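Local coordinates for protein dipicolinate synthase subunit A (Bacillus halodurans, PDB 3D4O) that probably acts as the Rossmann-type oxidoreductase subunit of dipicolinate synthase, forming dipicolinic acid, the calcium chelator of bacterial spores, at residues D60-I66 against H97-G103; A159-L163 against V181-A185; N219-V225 against A244-T250; M234-V240 against R258-L263. One frame throughout, in Å; residues are numbered along the deposited sequence. Where two conformers were deposited one is given.

Contact 1: D60-I66 against H97-G103; sequences DAILLPI and HCVVYSG. With EDO (1,2-ethanediol), chain M.
I62 uses both of its peptide groups to hold the neighbouring strand: its N donates to V99 O (2.8 Å) and its O accepts from Y101 N (2.7 Å). V99 N on D60 O and L64 N on Y101 O extend this parallel pairing at the two ends, so strand 61-63 runs beside strand 99-102 in the N-terminal sheet, with helix 88-92 between them along the chain as in a beta-alpha-beta unit.

L63 shows how one face is filled. Its CB lies 3.5 Å from O2 of the ethanediol, and CG passes the same hydroxyl slightly farther off. With CG anti to the carbonyl carbon (chi1 -80°), CD1 reaches alongside the Y101 ring, 3.7 Å from Y101 CD1. A61 is small enough to sit at that ring's edge; L285, L288 and L289 of helix 274-289 pack on Y101, and L289 also on A61. I62 and V100 share the other face, and just beyond the strand L64 CD1 meets V100 CG1; branched aliphatic chains suit a buried sheet.

At the start, D60 OD1 meets the edge of the H97 ring, 3.0 Å from H97 CE1, while D60 OD2 accepts from H7 N. At the far end, I66 CD1 approaches G103 CA at 3.5 Å. Cutting I66 back to an alanine is likely to open a gap beside G103 CA and cost the diol an apolar neighbour.

L64 N is spent on Y101 O, whereas L64 O, past the last strand pairing, accepts from both hydroxyls of a diol probably from the crystallisation liquor, 2.7 Å from each.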
loop_
_atom_site.group_PDB
_atom_site.type_symbol
_atom_site.label_atom_id
_atom_site.label_comp_id
_atom_site.label_asym_id
_atom_site.label_seq_id
_atom_site.Cartn_x
_atom_site.Cartn_y
_atom_site.Cartn_z
ATOM N N ASP C 60 -1.166 -11.892 -38.663
ATOM C CA ASP C 60 -0.387 -10.688 -38.991
ATOM C C ASP C 60 0.422 -10.242 -37.784
ATOM O O ASP C 60 1.363 -9.442 -37.894
ATOM C CB ASP C 60 -1.278 -9.509 -39.418
ATOM C CG ASP C 60 -2.211 -9.843 -40.583
ATOM O OD1 ASP C 60 -1.854 -9.586 -41.746
ATOM O OD2 ASP C 60 -3.318 -10.342 -40.333
ATOM N N ALA C 61 0.037 -10.744 -36.619
ATOM C CA ALA C 61 0.710 -10.328 -35.393
ATOM C C ALA C 61 0.441 -11.176 -34.173
ATOM O O ALA C 61 -0.664 -11.648 -33.925
ATOM C CB ALA C 61 0.385 -8.875 -35.085
ATOM N N ILE C 62 1.513 -11.317 -33.405
ATOM C CA ILE C 62 1.504 -12.066 -32.166
ATOM C C ILE C 62 1.737 -11.138 -30.998
ATOM O O ILE C 62 2.752 -10.476 -30.922
ATOM C CB ILE C 62 2.578 -13.155 -32.192
ATOM C CG1 ILE C 62 2.327 -14.075 -33.396
ATOM C CG2 ILE C 62 2.618 -13.910 -30.850
ATOM C CD1 ILE C 62 3.254 -15.267 -33.467
ATOM N N LEU C 63 0.766 -11.103 -30.094
ATOM C CA LEU C 63 0.820 -10.253 -28.911
ATOM C C LEU C 63 1.049 -11.074 -27.678
ATOM O O LEU C 63 0.204 -11.865 -27.243
ATOM C CB LEU C 63 -0.460 -9.407 -28.748
ATOM C CG LEU C 63 -0.672 -8.109 -29.554
ATOM C CD1 LEU C 63 -0.240 -8.208 -30.999
ATOM C CD2 LEU C 63 -2.139 -7.650 -29.474
ATOM N N LEU C 64 2.231 -10.856 -27.125
ATOM C CA LEU C 64 2.634 -11.509 -25.898
ATOM C C LEU C 64 2.450 -10.572 -24.722
ATOM O O LEU C 64 2.336 -9.351 -24.893
ATOM C CB LEU C 64 4.097 -11.944 -25.978
ATOM C CG LEU C 64 4.493 -12.890 -27.105
ATOM C CD1 LEU C 64 5.931 -13.284 -26.982
ATOM C CD2 LEU C 64 3.583 -14.120 -27.068
ATOM N N PRO C 65 2.415 -11.128 -23.507
ATOM C CA PRO C 65 2.311 -10.262 -22.358
ATOM C C PRO C 65 3.500 -9.336 -22.253
ATOM O O PRO C 65 4.479 -9.481 -22.977
ATOM C CB PRO C 65 2.348 -11.241 -21.167
ATOM C CG PRO C 65 2.024 -12.550 -21.725
ATOM C CD PRO C 65 2.486 -12.543 -23.124
ATOM N N ILE C 66 3.420 -8.400 -21.319
ATOM C CA ILE C 66 4.525 -7.465 -21.114
ATOM C C ILE C 66 5.787 -8.239 -20.772
ATOM O O ILE C 66 6.881 -7.893 -21.197
ATOM C CB ILE C 66 4.190 -6.411 -20.034
ATOM C CG1 ILE C 66 3.245 -5.357 -20.622
ATOM C CG2 ILE C 66 5.423 -5.753 -19.507
ATOM C CD1 ILE C 66 3.786 -4.614 -21.828
ATOM N N HIS C 97 5.561 -11.005 -42.956
ATOM C CA HIS C 97 5.269 -9.676 -42.368
ATOM C C HIS C 97 4.805 -9.724 -40.925
ATOM O O HIS C 97 4.689 -8.693 -40.281
ATOM C CB HIS C 97 4.229 -8.909 -43.193
ATOM C CG HIS C 97 2.930 -9.626 -43.316
ATOM N ND1 HIS C 97 1.935 -9.528 -42.368
ATOM C CD2 HIS C 97 2.480 -10.484 -44.254
ATOM C CE1 HIS C 97 0.918 -10.290 -42.732
ATOM N NE2 HIS C 97 1.226 -10.885 -43.869
ATOM N N CYS C 98 4.578 -10.919 -40.410
ATOM C CA CYS C 98 4.096 -11.063 -39.019
ATOM C C CYS C 98 5.056 -10.443 -38.033
ATOM O O CYS C 98 6.256 -10.635 -38.105
ATOM C CB CYS C 98 3.848 -12.536 -38.647
ATOM S SG CYS C 98 3.094 -12.784 -36.961
ATOM N N VAL C 99 4.489 -9.688 -37.107
ATOM C CA VAL C 99 5.245 -9.002 -36.058
ATOM C C VAL C 99 4.807 -9.479 -34.676
ATOM O O VAL C 99 3.623 -9.686 -34.394
ATOM C CB VAL C 99 5.082 -7.453 -36.155
ATOM C CG1 VAL C 99 5.809 -6.739 -35.036
ATOM C CG2 VAL C 99 5.554 -6.967 -37.510
ATOM N N VAL C 100 5.812 -9.653 -33.834
ATOM C CA VAL C 100 5.603 -10.079 -32.477
ATOM C C VAL C 100 5.765 -8.879 -31.600
ATOM O O VAL C 100 6.724 -8.129 -31.741
ATOM C CB VAL C 100 6.641 -11.114 -32.059
ATOM C CG1 VAL C 100 6.345 -11.574 -30.648
ATOM C CG2 VAL C 100 6.635 -12.268 -33.034
ATOM N N TYR C 101 4.801 -8.692 -30.710
ATOM C CA TYR C 101 4.810 -7.572 -29.749
ATOM C C TYR C 101 4.938 -8.047 -28.317
ATOM O O TYR C 101 4.214 -8.918 -27.853
ATOM C CB TYR C 101 3.522 -6.700 -29.853
ATOM C CG TYR C 101 3.406 -5.897 -31.127
ATOM C CD1 TYR C 101 2.800 -6.431 -32.254
ATOM C CD2 TYR C 101 3.893 -4.585 -31.195
ATOM C CE1 TYR C 101 2.692 -5.698 -33.431
ATOM C CE2 TYR C 101 3.799 -3.843 -32.358
ATOM C CZ TYR C 101 3.199 -4.407 -33.477
ATOM O OH TYR C 101 3.079 -3.683 -34.636
ATOM N N SER C 102 5.854 -7.437 -27.603
ATOM C CA SER C 102 6.036 -7.764 -26.198
ATOM C C SER C 102 6.268 -6.474 -25.398
ATOM O O SER C 102 6.228 -5.356 -25.927
ATOM C CB SER C 102 7.232 -8.720 -26.044
ATOM O OG SER C 102 7.358 -9.206 -24.723
ATOM N N GLY C 103 6.497 -6.653 -24.112
ATOM C CA GLY C 103 6.855 -5.531 -23.230
ATOM C C GLY C 103 8.370 -5.549 -23.279
ATOM O O GLY C 103 9.039 -4.629 -23.791
HETATM C C1 EDO M . 1.543 -5.837 -24.786
HETATM O O1 EDO M . 1.930 -6.912 -23.917
HETATM C C2 EDO M . 1.909 -6.127 -26.249
HETATM O O2 EDO M . 1.438 -7.434 -26.598
#

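Contact 2: A159-L163 against V181-A185; sequences AVLGL and VKVGA
K182 O receives two groups from the adjoining strand, the N-H of V160 (V160 N to K182 O, 2.9 Å) and, more weakly, the CA-H of A159. V160 O in turn accepts from G184 N (2.8 Å), and G162 N closes the set on G184 O; all three N-H donors lie nearly along the C=O axis of their acceptor. A second CA-H...O contact brings V183 CA to 3.2 Å from V160 O.

Strand 157-161, helix 165-176 and strand 180-185 form a beta-alpha-beta unit of Rossmann type. G162 opens a GxGxxG pattern consistent with a dinucleotide-binding turn, and its positive phi of 105° calls for glycine, since a side chain would jam against the preceding carbonyl.

The apolar contacts divide between the two faces. A159 and K182 share one: K182 CG, set between its backbone N and carbonyl carbon (chi1 57°), lies 3.8 Å from A159 CB, and the chain then bends away to deliver NZ to E210 O. G184 is on this face too, where any CB would press against L161 CD2.

V160 and V183 share the other face, packed against A171 of helix 165-176, with V160 CB 4.4 Å from V183 CG1. L163 CD1 meets the same methyl at 4.0 Å, its side chain crossing that of V183 at about a right angle, while L190 and I194 of helix 188-196 also touch L163.

A methyl also lies against a carbonyl: V183 CG1 comes 3.3 Å from V160 O.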
loop_
_atom_site.group_PDB
_atom_site.type_symbol
_atom_site.label_atom_id
_atom_site.label_comp_id
_atom_site.label_asym_id
_atom_site.label_seq_id
_atom_site.Cartn_x
_atom_site.Cartn_y
_atom_site.Cartn_z
ATOM N N ALA C 159 15.795 4.374 0.288
ATOM C CA ALA C 159 16.772 4.469 -0.811
ATOM C C ALA C 159 16.167 3.892 -2.059
ATOM O O ALA C 159 15.458 2.863 -2.006
ATOM C CB ALA C 159 18.041 3.713 -0.507
ATOM N N VAL C 160 16.383 4.607 -3.156
ATOM C CA VAL C 160 16.037 4.102 -4.492
ATOM C C VAL C 160 17.355 3.998 -5.247
ATOM O O VAL C 160 18.190 4.913 -5.212
ATOM C CB VAL C 160 15.066 4.978 -5.282
ATOM C CG1 VAL C 160 14.859 4.383 -6.687
ATOM C CG2 VAL C 160 13.706 5.146 -4.587
ATOM N N LEU C 161 17.560 2.868 -5.904
ATOM C CA LEU C 161 18.801 2.624 -6.652
ATOM C C LEU C 161 18.451 2.758 -8.118
ATOM O O LEU C 161 17.625 2.003 -8.644
ATOM C CB LEU C 161 19.372 1.248 -6.357
ATOM C CG LEU C 161 19.638 0.974 -4.876
ATOM C CD1 LEU C 161 20.217 -0.434 -4.696
ATOM C CD2 LEU C 161 20.537 2.009 -4.214
ATOM N N GLY C 162 19.011 3.800 -8.715
ATOM C CA GLY C 162 18.813 4.129 -10.124
ATOM C C GLY C 162 17.891 5.299 -10.332
ATOM O O GLY C 162 16.884 5.439 -9.635
ATOM N N LEU C 163 18.268 6.183 -11.253
ATOM C CA LEU C 163 17.413 7.295 -11.562
ATOM C C LEU C 163 17.052 7.267 -13.058
ATOM O O LEU C 163 17.083 8.277 -13.776
ATOM C CB LEU C 163 17.971 8.633 -11.122
ATOM C CG LEU C 163 16.837 9.667 -11.121
ATOM C CD1 LEU C 163 16.155 9.808 -9.724
ATOM C CD2 LEU C 163 17.355 10.984 -11.554
ATOM N N VAL C 181 14.282 10.322 1.418
ATOM C CA VAL C 181 14.713 9.579 0.283
ATOM C C VAL C 181 16.108 9.884 -0.175
ATOM O O VAL C 181 16.514 11.024 -0.333
ATOM C CB VAL C 181 13.789 9.829 -0.918
ATOM C CG1 VAL C 181 14.341 9.119 -2.145
ATOM C CG2 VAL C 181 12.316 9.412 -0.622
ATOM N N LYS C 182 16.838 8.815 -0.390
ATOM C CA LYS C 182 18.177 8.947 -0.949
ATOM C C LYS C 182 18.187 8.097 -2.190
ATOM O O LYS C 182 17.542 7.066 -2.231
ATOM C CB LYS C 182 19.275 8.539 0.026
ATOM C CG LYS C 182 19.189 7.138 0.561
ATOM C CD LYS C 182 20.503 6.727 1.279
ATOM C CE LYS C 182 20.746 7.478 2.560
ATOM N NZ LYS C 182 22.017 7.087 3.320
ATOM N N VAL C 183 18.849 8.597 -3.219
ATOM C CA VAL C 183 18.915 7.903 -4.493
ATOM C C VAL C 183 20.371 7.641 -4.890
ATOM O O VAL C 183 21.240 8.526 -4.873
ATOM C CB VAL C 183 18.155 8.661 -5.626
ATOM C CG1 VAL C 183 18.082 7.761 -6.926
ATOM C CG2 VAL C 183 16.731 9.075 -5.196
ATOM N N GLY C 184 20.618 6.393 -5.225
ATOM C CA GLY C 184 21.945 5.947 -5.667
ATOM C C GLY C 184 22.041 5.818 -7.172
ATOM O O GLY C 184 21.152 5.286 -7.820
ATOM N N ALA C 185 23.117 6.355 -7.724
ATOM C CA ALA C 185 23.364 6.285 -9.194
ATOM C C ALA C 185 24.816 6.552 -9.488
ATOM O O ALA C 185 25.535 7.068 -8.670
ATOM C CB ALA C 185 22.486 7.297 -9.952
#

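Contact 3: N219-V225 against A244-T250; sequences NTIPALV and ASKPGGT
I221 O is held by two N-H groups: N219 ND2 donates to it at 2.9 Å and A223 N makes a weak bond to it, while the methyl of A244 merely packs on it, with A244 CB 3.4 Å away. The first segment is folded twice, by an Asx turn in which N219 OD1 accepts from I221 N (2.8 Å) and by an inverse gamma turn centred on P222, whose ring suits so tight a bend and which the weak A223 N bond closes. These loops follow strands 216-219 and 239-242, at the strand ends where Rossmann-type domains commonly bind their nucleotide.

A chi1 of 178° swings the N219 amide away from its own backbone N, into the angle between the two loops. I221 O lies close to the amide plane on the ND2 side, the bond running nearly straight at 165°, whereas I221 N sits well above that plane. ND2 also donates to D242 OD1, and it rests 3.6 Å from both A244 CB and G249 CA. Were N219 an alanine, I221 N would lose its acceptor and I221 O and D242 OD1 a donor each, which is likely to let the turn flex.

D242 serves the second loop as well: its OD1 accepts from A244 N, and its OD2 from G249 N and T250 OG1. G249 must be bare, because a CB there would collide with N219 ND2 and with the carbonyls of I221 and A223. Farther along, V225 N donates to G249 O (3.0 Å), and beside that bond L224 CD1 rests 3.8 Å from T250 C.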
loop_
_atom_site.group_PDB
_atom_site.type_symbol
_atom_site.label_atom_id
_atom_site.label_comp_id
_atom_site.label_asym_id
_atom_site.label_seq_id
_atom_site.Cartn_x
_atom_site.Cartn_y
_atom_site.Cartn_z
ATOM N N ASN C 219 15.167 -1.321 -5.586
ATOM C CA ASN C 219 16.103 -1.387 -6.699
ATOM C C ASN C 219 15.430 -1.317 -8.055
ATOM O O ASN C 219 14.441 -2.003 -8.303
ATOM C CB ASN C 219 16.941 -2.651 -6.683
ATOM C CG ASN C 219 17.873 -2.711 -7.886
ATOM O OD1 ASN C 219 18.640 -1.785 -8.124
ATOM N ND2 ASN C 219 17.763 -3.760 -8.676
ATOM N N THR C 220 15.972 -0.457 -8.919
ATOM C CA THR C 220 15.560 -0.394 -10.330
ATOM C C THR C 220 16.742 -0.738 -11.254
ATOM O O THR C 220 16.558 -0.896 -12.442
ATOM C CB THR C 220 15.014 0.981 -10.760
ATOM O OG1 THR C 220 16.071 1.958 -10.783
ATOM C CG2 THR C 220 13.899 1.440 -9.843
ATOM N N ILE C 221 17.954 -0.863 -10.717
ATOM C CA ILE C 221 19.138 -1.121 -11.557
ATOM C C ILE C 221 19.221 -2.595 -11.990
ATOM O O ILE C 221 19.194 -3.498 -11.148
ATOM C CB ILE C 221 20.473 -0.723 -10.836
ATOM C CG1 ILE C 221 20.492 0.740 -10.439
ATOM C CG2 ILE C 221 21.698 -1.005 -11.720
ATOM C CD1 ILE C 221 21.723 1.083 -9.660
ATOM N N PRO C 222 19.351 -2.854 -13.303
ATOM C CA PRO C 222 19.395 -4.251 -13.771
ATOM C C PRO C 222 20.772 -4.805 -13.769
ATOM O O PRO C 222 21.378 -5.046 -14.802
ATOM C CB PRO C 222 18.828 -4.177 -15.188
ATOM C CG PRO C 222 19.166 -2.807 -15.645
ATOM C CD PRO C 222 19.263 -1.911 -14.425
ATOM N N ALA C 223 21.259 -4.945 -12.560
ATOM C CA ALA C 223 22.585 -5.474 -12.288
ATOM C C ALA C 223 22.723 -5.682 -10.797
ATOM O O ALA C 223 21.990 -5.094 -9.988
ATOM C CB ALA C 223 23.685 -4.536 -12.817
ATOM N N LEU C 224 23.666 -6.535 -10.450
ATOM C CA LEU C 224 23.890 -6.898 -9.055
ATOM C C LEU C 224 24.466 -5.741 -8.255
ATOM O O LEU C 224 25.689 -5.517 -8.250
ATOM C CB LEU C 224 24.768 -8.135 -8.964
ATOM C CG LEU C 224 24.971 -8.730 -7.560
ATOM C CD1 LEU C 224 23.651 -8.925 -6.836
ATOM C CD2 LEU C 224 25.728 -10.038 -7.666
ATOM N N VAL C 225 23.567 -5.021 -7.572
ATOM C CA VAL C 225 23.973 -3.867 -6.749
ATOM C C VAL C 225 23.735 -4.090 -5.268
ATOM O O VAL C 225 24.496 -3.612 -4.428
ATOM C CB VAL C 225 23.376 -2.496 -7.246
ATOM C CG1 VAL C 225 23.991 -2.152 -8.575
ATOM C CG2 VAL C 225 21.825 -2.502 -7.350
ATOM N N ALA C 244 13.803 -4.428 -10.733
ATOM C CA ALA C 244 14.565 -4.757 -11.944
ATOM C C ALA C 244 14.080 -6.088 -12.546
ATOM O O ALA C 244 13.653 -7.023 -11.840
ATOM C CB ALA C 244 16.064 -4.810 -11.664
ATOM N N SER C 245 14.132 -6.176 -13.868
ATOM C CA SER C 245 13.746 -7.415 -14.565
ATOM C C SER C 245 14.571 -8.578 -14.068
ATOM O O SER C 245 15.739 -8.436 -13.767
ATOM C CB SER C 245 13.931 -7.284 -16.085
ATOM O OG SER C 245 15.298 -7.094 -16.433
ATOM N N LYS C 246 13.922 -9.715 -13.969
ATOM C CA LYS C 246 14.545 -10.996 -13.559
ATOM C C LYS C 246 15.908 -11.118 -14.194
ATOM O O LYS C 246 16.048 -10.909 -15.387
ATOM C CB LYS C 246 13.690 -12.178 -14.021
ATOM N N PRO C 247 16.914 -11.533 -13.422
ATOM C CA PRO C 247 16.884 -11.954 -12.023
ATOM C C PRO C 247 16.960 -10.819 -11.012
ATOM O O PRO C 247 17.186 -11.062 -9.824
ATOM C CB PRO C 247 18.142 -12.797 -11.919
ATOM C CG PRO C 247 19.097 -12.129 -12.845
ATOM C CD PRO C 247 18.273 -11.587 -13.976
ATOM N N GLY C 248 16.783 -9.599 -11.504
ATOM C CA GLY C 248 16.829 -8.412 -10.662
ATOM C C GLY C 248 18.240 -7.958 -10.404
ATOM O O GLY C 248 19.131 -8.195 -11.203
ATOM N N GLY C 249 18.441 -7.334 -9.254
ATOM C CA GLY C 249 19.746 -6.778 -8.893
ATOM C C GLY C 249 20.131 -6.997 -7.452
ATOM O O GLY C 249 20.884 -6.228 -6.866
ATOM N N THR C 250 19.622 -8.078 -6.892
ATOM C CA THR C 250 19.846 -8.400 -5.484
ATOM C C THR C 250 20.348 -9.806 -5.246
ATOM O O THR C 250 19.975 -10.741 -5.933
ATOM C CB THR C 250 18.508 -8.214 -4.697
ATOM O OG1 THR C 250 18.031 -6.886 -4.904
ATOM C CG2 THR C 250 18.667 -8.480 -3.190
#

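Contact 4: M234-V240 against R258-L263; sequences MPSHTFV and RGIKAL
M234, modelled as selenomethionine, touches the second segment at both ends. Its O takes a weak bond from R258 NH1 (2.9 Å), which also serves L231 O, and its CE presses on I260 CG2 at 3.4 Å, tighter than usual for two methyls. P235 begins a type I turn closed by T238 N; its carbonyl O lies only 3.1 Å from I260 CD1, and that methyl also sits over the centre of the R258 guanidinium, on one face.

S236 passes its CA and CB beside R258 NH2. Two waters fill in where the backbones diverge: one donates to S236 O and T238 O while accepting from K261 N, and the other joins S236 OG to G259 O, 2.7 Å from each. G259 suits its place because its positive phi, easy for glycine, lets it serve as the C-prime residue of the Schellman motif that ends the helix.

The F239 ring, carried away from its own N by a chi1 of -180°, turns its edge to the partner strand, placing CD1 3.5 Å from K261 O and CE1 3.9 Å from L263 CD1. V240 then makes the true sheet bonds, V240 N to K261 O and L263 N to V240 O (3.0 Å), and its CB packs on the small A262 CB.

Strand 239-242 thus lies between strand 216-219, which pairs with F239, and the outermost strand 261-264 of this chain's sheet, while F252 and A255 of helix 252-257 cover A262.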
loop_
_atom_site.group_PDB
_atom_site.type_symbol
_atom_site.label_atom_id
_atom_site.label_comp_id
_atom_site.label_asym_id
_atom_site.label_seq_id
_atom_site.Cartn_x
_atom_site.Cartn_y
_atom_site.Cartn_z
HETATM N N MSE C 234 23.125 -3.559 6.188
HETATM C CA MSE C 234 21.748 -3.027 6.311
HETATM C C MSE C 234 21.100 -3.384 7.620
HETATM O O MSE C 234 21.486 -4.347 8.243
HETATM C CB MSE C 234 20.852 -3.548 5.186
HETATM C CG MSE C 234 21.063 -2.823 3.898
HETATM SE SE MSE C 234 20.044 -3.598 2.422
HETATM C CE MSE C 234 18.722 -4.595 3.369
ATOM N N PRO C 235 20.124 -2.581 8.052
ATOM C CA PRO C 235 19.387 -2.956 9.242
ATOM C C PRO C 235 18.646 -4.248 8.979
ATOM O O PRO C 235 18.206 -4.515 7.860
ATOM C CB PRO C 235 18.372 -1.806 9.404
ATOM C CG PRO C 235 18.951 -0.671 8.664
ATOM C CD PRO C 235 19.663 -1.292 7.506
ATOM N N SER C 236 18.506 -5.019 10.040
ATOM C CA SER C 236 17.824 -6.312 10.017
ATOM C C SER C 236 16.371 -6.276 9.565
ATOM O O SER C 236 15.831 -7.243 9.079
ATOM C CB SER C 236 17.884 -6.912 11.431
ATOM O OG SER C 236 17.113 -8.085 11.498
ATOM N N HIS C 237 15.744 -5.128 9.720
ATOM C CA HIS C 237 14.318 -4.981 9.389
ATOM C C HIS C 237 14.102 -4.410 7.993
ATOM O O HIS C 237 12.973 -4.211 7.571
ATOM C CB HIS C 237 13.652 -4.043 10.386
ATOM C CG HIS C 237 14.148 -2.639 10.283
ATOM N ND1 HIS C 237 15.155 -2.144 11.084
ATOM C CD2 HIS C 237 13.817 -1.640 9.425
ATOM C CE1 HIS C 237 15.404 -0.891 10.739
ATOM N NE2 HIS C 237 14.619 -0.566 9.721
ATOM N N THR C 238 15.190 -4.170 7.263
ATOM C CA THR C 238 15.072 -3.529 5.959
ATOM C C THR C 238 14.223 -4.358 5.000
ATOM O O THR C 238 14.266 -5.577 4.996
ATOM C CB THR C 238 16.407 -3.268 5.303
ATOM O OG1 THR C 238 17.261 -2.606 6.226
ATOM C CG2 THR C 238 16.222 -2.359 4.098
ATOM N N PHE C 239 13.451 -3.652 4.189
ATOM C CA PHE C 239 12.629 -4.289 3.154
ATOM C C PHE C 239 13.187 -3.891 1.784
ATOM O O PHE C 239 13.271 -2.714 1.440
ATOM C CB PHE C 239 11.175 -3.874 3.326
ATOM C CG PHE C 239 10.220 -4.480 2.314
ATOM C CD1 PHE C 239 10.401 -5.751 1.828
ATOM C CD2 PHE C 239 9.094 -3.786 1.930
ATOM C CE1 PHE C 239 9.523 -6.287 0.927
ATOM C CE2 PHE C 239 8.187 -4.332 1.063
ATOM C CZ PHE C 239 8.397 -5.600 0.567
ATOM N N VAL C 240 13.609 -4.887 1.025
ATOM C CA VAL C 240 14.152 -4.630 -0.309
ATOM C C VAL C 240 13.118 -5.008 -1.360
ATOM O O VAL C 240 12.712 -6.149 -1.439
ATOM C CB VAL C 240 15.413 -5.455 -0.637
ATOM C CG1 VAL C 240 15.787 -5.244 -2.119
ATOM C CG2 VAL C 240 16.599 -5.114 0.311
ATOM N N ARG C 258 20.586 -13.891 5.753
ATOM C CA ARG C 258 20.761 -12.995 6.898
ATOM C C ARG C 258 19.439 -12.415 7.382
ATOM O O ARG C 258 19.399 -11.485 8.188
ATOM C CB ARG C 258 21.787 -11.884 6.637
ATOM C CG ARG C 258 21.318 -10.766 5.776
ATOM C CD ARG C 258 21.828 -9.461 6.342
ATOM N NE ARG C 258 21.256 -9.207 7.674
ATOM C CZ ARG C 258 21.459 -8.105 8.394
ATOM N NH1 ARG C 258 22.223 -7.134 7.929
ATOM N NH2 ARG C 258 20.891 -7.978 9.585
ATOM N N GLY C 259 18.363 -12.991 6.881
ATOM C CA GLY C 259 17.020 -12.610 7.293
ATOM C C GLY C 259 16.509 -11.256 6.842
ATOM O O GLY C 259 15.643 -10.656 7.484
ATOM N N ILE C 260 17.070 -10.742 5.761
ATOM C CA ILE C 260 16.544 -9.513 5.176
ATOM C C ILE C 260 15.437 -9.930 4.211
ATOM O O ILE C 260 15.643 -10.804 3.383
ATOM C CB ILE C 260 17.591 -8.718 4.375
ATOM C CG1 ILE C 260 18.751 -8.265 5.258
ATOM C CG2 ILE C 260 16.935 -7.512 3.722
ATOM C CD1 ILE C 260 18.400 -7.203 6.250
ATOM N N LYS C 261 14.258 -9.348 4.371
ATOM C CA LYS C 261 13.119 -9.599 3.460
ATOM C C LYS C 261 13.316 -8.842 2.147
ATOM O O LYS C 261 13.315 -7.610 2.096
ATOM C CB LYS C 261 11.792 -9.162 4.087
ATOM C CG LYS C 261 10.570 -9.481 3.233
ATOM C CD LYS C 261 9.281 -9.260 4.018
ATOM C CE LYS C 261 8.037 -9.773 3.260
ATOM N NZ LYS C 261 6.784 -9.684 4.068
ATOM N N ALA C 262 13.491 -9.609 1.092
ATOM C CA ALA C 262 13.727 -9.082 -0.247
ATOM C C ALA C 262 12.828 -9.782 -1.252
ATOM O O ALA C 262 12.762 -10.994 -1.286
ATOM C CB ALA C 262 15.192 -9.273 -0.615
ATOM N N LEU C 263 12.146 -8.994 -2.069
ATOM C CA LEU C 263 11.226 -9.517 -3.078
ATOM C C LEU C 263 11.487 -8.970 -4.487
ATOM O O LEU C 263 11.764 -7.778 -4.673
ATOM C CB LEU C 263 9.773 -9.178 -2.687
ATOM C CG LEU C 263 9.185 -9.619 -1.338
ATOM C CD1 LEU C 263 7.800 -9.051 -1.180
ATOM C CD2 LEU C 263 9.128 -11.125 -1.234
HETATM O O HOH W 1 14.099 -7.459 6.877
HETATM O O HOH W 2 16.783 -10.284 9.942
#

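In the fold
Contact 1 lies in the N-terminal sheet, and contacts 2, 3 and 4 follow in the second domain, whose six-stranded parallel sheet has the same 3-2-1-4-5-6 order. Contact 1 is about 34 Å from contact 2 and about 25 Å from contact 3, centre to centre, on the other side of the chain's centre. In the second sheet, contact 2 pairs strands 157-161 and 180-185 and contact 4 pairs 239-242 with 261-264, their centres about 17 Å apart. Contact 3 touches both: T220 OG1 reaches L161 O, and T250 packs on V240. Segments of contacts 3 and 4 alternate along the chain. The chain thus carries two Rossmann-type domains, consistent with a nucleotide-dependent oxidoreductase.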